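Local coordinates for alcohol dehydrogenase (Thermus thermophilus, PDB 2EIH) that catalyses the NAD-dependent interconversion of alcohols and their carbonyl compounds and binds zinc, at the interface of chains A and B. Numbering follows the deposited sequence. Chains: chain A/B, Alcohol dehydrogenase.

The interface of chains A and B. Residues chain A 106, 156, 161, 264, 286-290; chain B 279-281, 283-284.
The amide of B:Gln283 is the main side-chain group of this patch of the two-fold interface, set against A:Leu106, A:Gln156 and A:Thr290. Its backbone has left-handed helical torsions, CG lies anti to the carbonyl carbon (chi1 -53°), and the chain beyond runs extended, carrying the amide to the partner. There it meets A:Leu106 tip to tip, the amide NE2 of B:Gln283 3.2 Å from the methyl CD2 of A:Leu106, an apolar neighbour. On another flank, CB of A:Thr290 packs 4.0 Å from B:Gln283 CD, while the backbone N of A:Thr290 points almost straight at OE1 in a weak hydrogen bond of 3.3 Å. The side chain of A:Gln156, extended with CG anti to the backbone N, crosses that of B:Gln283 at about a right angle, yet their amide planes lie only 13° apart. As modelled, OE1 of A:Gln156 and OE1 of B:Gln283 clash at 3.1 Å, since both can only accept; turning the A:Gln156 amide would probably relieve this, its NH2 then facing B:Gln283 OE1 and A:Ser289 OG, whereas turning B:Gln283 would cost the bond from A:Thr290 N. A:Ser289 OG, as modelled, donates to A:Gln156 OE1 over 3.1 Å from above the carbonyl plane. An alanine at B:Gln283 would remove the amide and would probably loosen the fit against A:Leu106 and A:Thr290, as well as losing the weak backbone bond. Next to it the main chains join directly: A:Gly288 N donates to the carbonyl O of B:Leu284 (2.9 Å), nearly along the C=O axis. The missing side chain at A:Gly288 allows its CA to come within 4.1 Å of B:Phe280 CA in the poorly ordered helix 278-281. Chain A contributes the end of strand 285-288 and the loop after it, flanked by helix 148-161 and the 3-10 helix 104-106, which abuts the zinc ligand A:Cys107; chain B supplies helix 278-281 and the loop leading into its own strand 285-288. Such pairing beside the nucleotide-binding domains resembles the usual dimer of medium-chain dehydrogenases and may be the biological one.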
loop_
_atom_site.group_PDB
_atom_site.type_symbol
_atom_site.label_atom_id
_atom_site.label_comp_id
_atom_site.label_asym_id
_atom_site.label_seq_id
_atom_site.Cartn_x
_atom_site.Cartn_y
_atom_site.Cartn_z
ATOM N N LEU A 106 -12.004 6.773 -13.703
ATOM C CA LEU A 106 -10.956 7.732 -14.032
ATOM C C LEU A 106 -10.679 7.694 -15.531
ATOM O O LEU A 106 -9.726 8.298 -16.020
ATOM C CB LEU A 106 -9.672 7.446 -13.241
ATOM C CG LEU A 106 -9.512 8.154 -11.886
ATOM C CD1 LEU A 106 -9.466 9.670 -12.089
ATOM C CD2 LEU A 106 -10.677 7.786 -10.974
ATOM N N GLN A 156 -15.388 4.268 -1.817
ATOM C CA GLN A 156 -14.086 4.762 -2.244
ATOM C C GLN A 156 -13.542 5.721 -1.199
ATOM O O GLN A 156 -12.354 5.698 -0.904
ATOM C CB GLN A 156 -14.158 5.478 -3.599
ATOM C CG GLN A 156 -12.775 5.892 -4.118
ATOM C CD GLN A 156 -12.760 6.343 -5.569
ATOM O OE1 GLN A 156 -12.782 7.539 -5.853
ATOM N NE2 GLN A 156 -12.734 5.385 -6.495
ATOM N N LYS A 161 -9.848 5.822 -0.179
ATOM C CA LYS A 161 -9.325 7.138 0.188
ATOM C C LYS A 161 -8.899 7.280 1.648
ATOM O O LYS A 161 -7.749 7.595 1.930
ATOM C CB LYS A 161 -10.368 8.214 -0.122
ATOM C CG LYS A 161 -10.066 9.060 -1.338
ATOM C CD LYS A 161 -9.855 8.267 -2.610
ATOM C CE LYS A 161 -9.640 9.253 -3.741
ATOM N NZ LYS A 161 -9.200 8.664 -5.022
ATOM N N ALA A 264 -16.650 14.359 -1.178
ATOM C CA ALA A 264 -17.433 13.878 -2.306
ATOM C C ALA A 264 -17.742 14.968 -3.322
ATOM O O ALA A 264 -16.893 15.343 -4.136
ATOM C CB ALA A 264 -18.727 13.265 -1.803
ATOM N N ILE A 286 -6.455 16.213 2.305
ATOM C CA ILE A 286 -7.783 16.429 1.755
ATOM C C ILE A 286 -7.844 15.655 0.451
ATOM O O ILE A 286 -7.057 15.896 -0.460
ATOM C CB ILE A 286 -8.031 17.910 1.467
ATOM C CG1 ILE A 286 -7.849 18.711 2.752
ATOM C CG2 ILE A 286 -9.435 18.108 0.909
ATOM C CD1 ILE A 286 -7.576 20.165 2.519
ATOM N N LEU A 287 -8.797 14.743 0.357
ATOM C CA LEU A 287 -8.911 13.893 -0.808
ATOM C C LEU A 287 -10.247 14.017 -1.530
ATOM O O LEU A 287 -11.305 13.819 -0.934
ATOM C CB LEU A 287 -8.708 12.446 -0.362
ATOM C CG LEU A 287 -7.553 12.220 0.629
ATOM C CD1 LEU A 287 -7.763 10.946 1.422
ATOM C CD2 LEU A 287 -6.243 12.178 -0.123
ATOM N N GLY A 288 -10.205 14.339 -2.817
ATOM C CA GLY A 288 -11.441 14.447 -3.576
ATOM C C GLY A 288 -11.814 13.064 -4.089
ATOM O O GLY A 288 -10.938 12.285 -4.462
ATOM N N SER A 289 -13.103 12.749 -4.116
ATOM C CA SER A 289 -13.536 11.449 -4.579
ATOM C C SER A 289 -14.874 11.480 -5.297
ATOM O O SER A 289 -15.863 11.991 -4.779
ATOM C CB SER A 289 -13.612 10.473 -3.403
ATOM O OG SER A 289 -14.258 9.250 -3.780
ATOM N N THR A 290 -14.898 10.933 -6.501
ATOM C CA THR A 290 -16.127 10.880 -7.271
ATOM C C THR A 290 -16.342 9.439 -7.666
ATOM O O THR A 290 -15.470 8.821 -8.268
ATOM C CB THR A 290 -16.049 11.767 -8.535
ATOM O OG1 THR A 290 -15.927 13.148 -8.156
ATOM C CG2 THR A 290 -17.311 11.606 -9.375
ATOM N N VAL B 279 -10.941 20.537 -7.146
ATOM C CA VAL B 279 -10.096 19.523 -6.544
ATOM C C VAL B 279 -10.926 18.290 -6.224
ATOM O O VAL B 279 -10.396 17.197 -6.035
ATOM C CB VAL B 279 -9.465 20.047 -5.245
ATOM C CG1 VAL B 279 -8.546 18.998 -4.649
ATOM C CG2 VAL B 279 -8.707 21.330 -5.528
ATOM N N PHE B 280 -12.237 18.469 -6.172
ATOM C CA PHE B 280 -13.128 17.364 -5.863
ATOM C C PHE B 280 -13.622 16.705 -7.141
ATOM O O PHE B 280 -13.478 15.495 -7.321
ATOM C CB PHE B 280 -14.309 17.872 -5.036
ATOM C CG PHE B 280 -13.918 18.870 -3.977
ATOM C CD1 PHE B 280 -12.739 18.711 -3.244
ATOM C CD2 PHE B 280 -14.739 19.962 -3.700
ATOM C CE1 PHE B 280 -12.387 19.627 -2.251
ATOM C CE2 PHE B 280 -14.397 20.885 -2.708
ATOM C CZ PHE B 280 -13.218 20.717 -1.982
ATOM N N TYR B 281 -14.196 17.509 -8.030
ATOM C CA TYR B 281 -14.700 17.000 -9.295
ATOM C C TYR B 281 -13.613 16.220 -10.025
ATOM O O TYR B 281 -13.871 15.147 -10.569
ATOM C CB TYR B 281 -15.183 18.149 -10.182
ATOM C CG TYR B 281 -15.648 17.704 -11.551
ATOM C CD1 TYR B 281 -16.845 16.998 -11.709
ATOM C CD2 TYR B 281 -14.881 17.970 -12.691
ATOM C CE1 TYR B 281 -17.266 16.567 -12.969
ATOM C CE2 TYR B 281 -15.292 17.543 -13.955
ATOM C CZ TYR B 281 -16.486 16.842 -14.085
ATOM O OH TYR B 281 -16.904 16.417 -15.328
ATOM N N GLN B 283 -11.105 14.840 -8.645
ATOM C CA GLN B 283 -10.509 13.907 -7.699
ATOM C C GLN B 283 -9.046 14.186 -7.343
ATOM O O GLN B 283 -8.227 13.273 -7.259
ATOM C CB GLN B 283 -10.640 12.481 -8.234
ATOM C CG GLN B 283 -12.054 12.110 -8.615
ATOM C CD GLN B 283 -12.235 10.619 -8.819
ATOM O OE1 GLN B 283 -12.117 9.828 -7.880
ATOM N NE2 GLN B 283 -12.511 10.225 -10.055
ATOM N N LEU B 284 -8.720 15.451 -7.129
ATOM C CA LEU B 284 -7.369 15.820 -6.757
ATOM C C LEU B 284 -7.149 15.526 -5.279
ATOM O O LEU B 284 -8.107 15.342 -4.521
ATOM C CB LEU B 284 -7.139 17.304 -7.046
ATOM C CG LEU B 284 -6.743 17.674 -8.481
ATOM C CD1 LEU B 284 -7.500 16.858 -9.514
ATOM C CD2 LEU B 284 -6.989 19.157 -8.674
#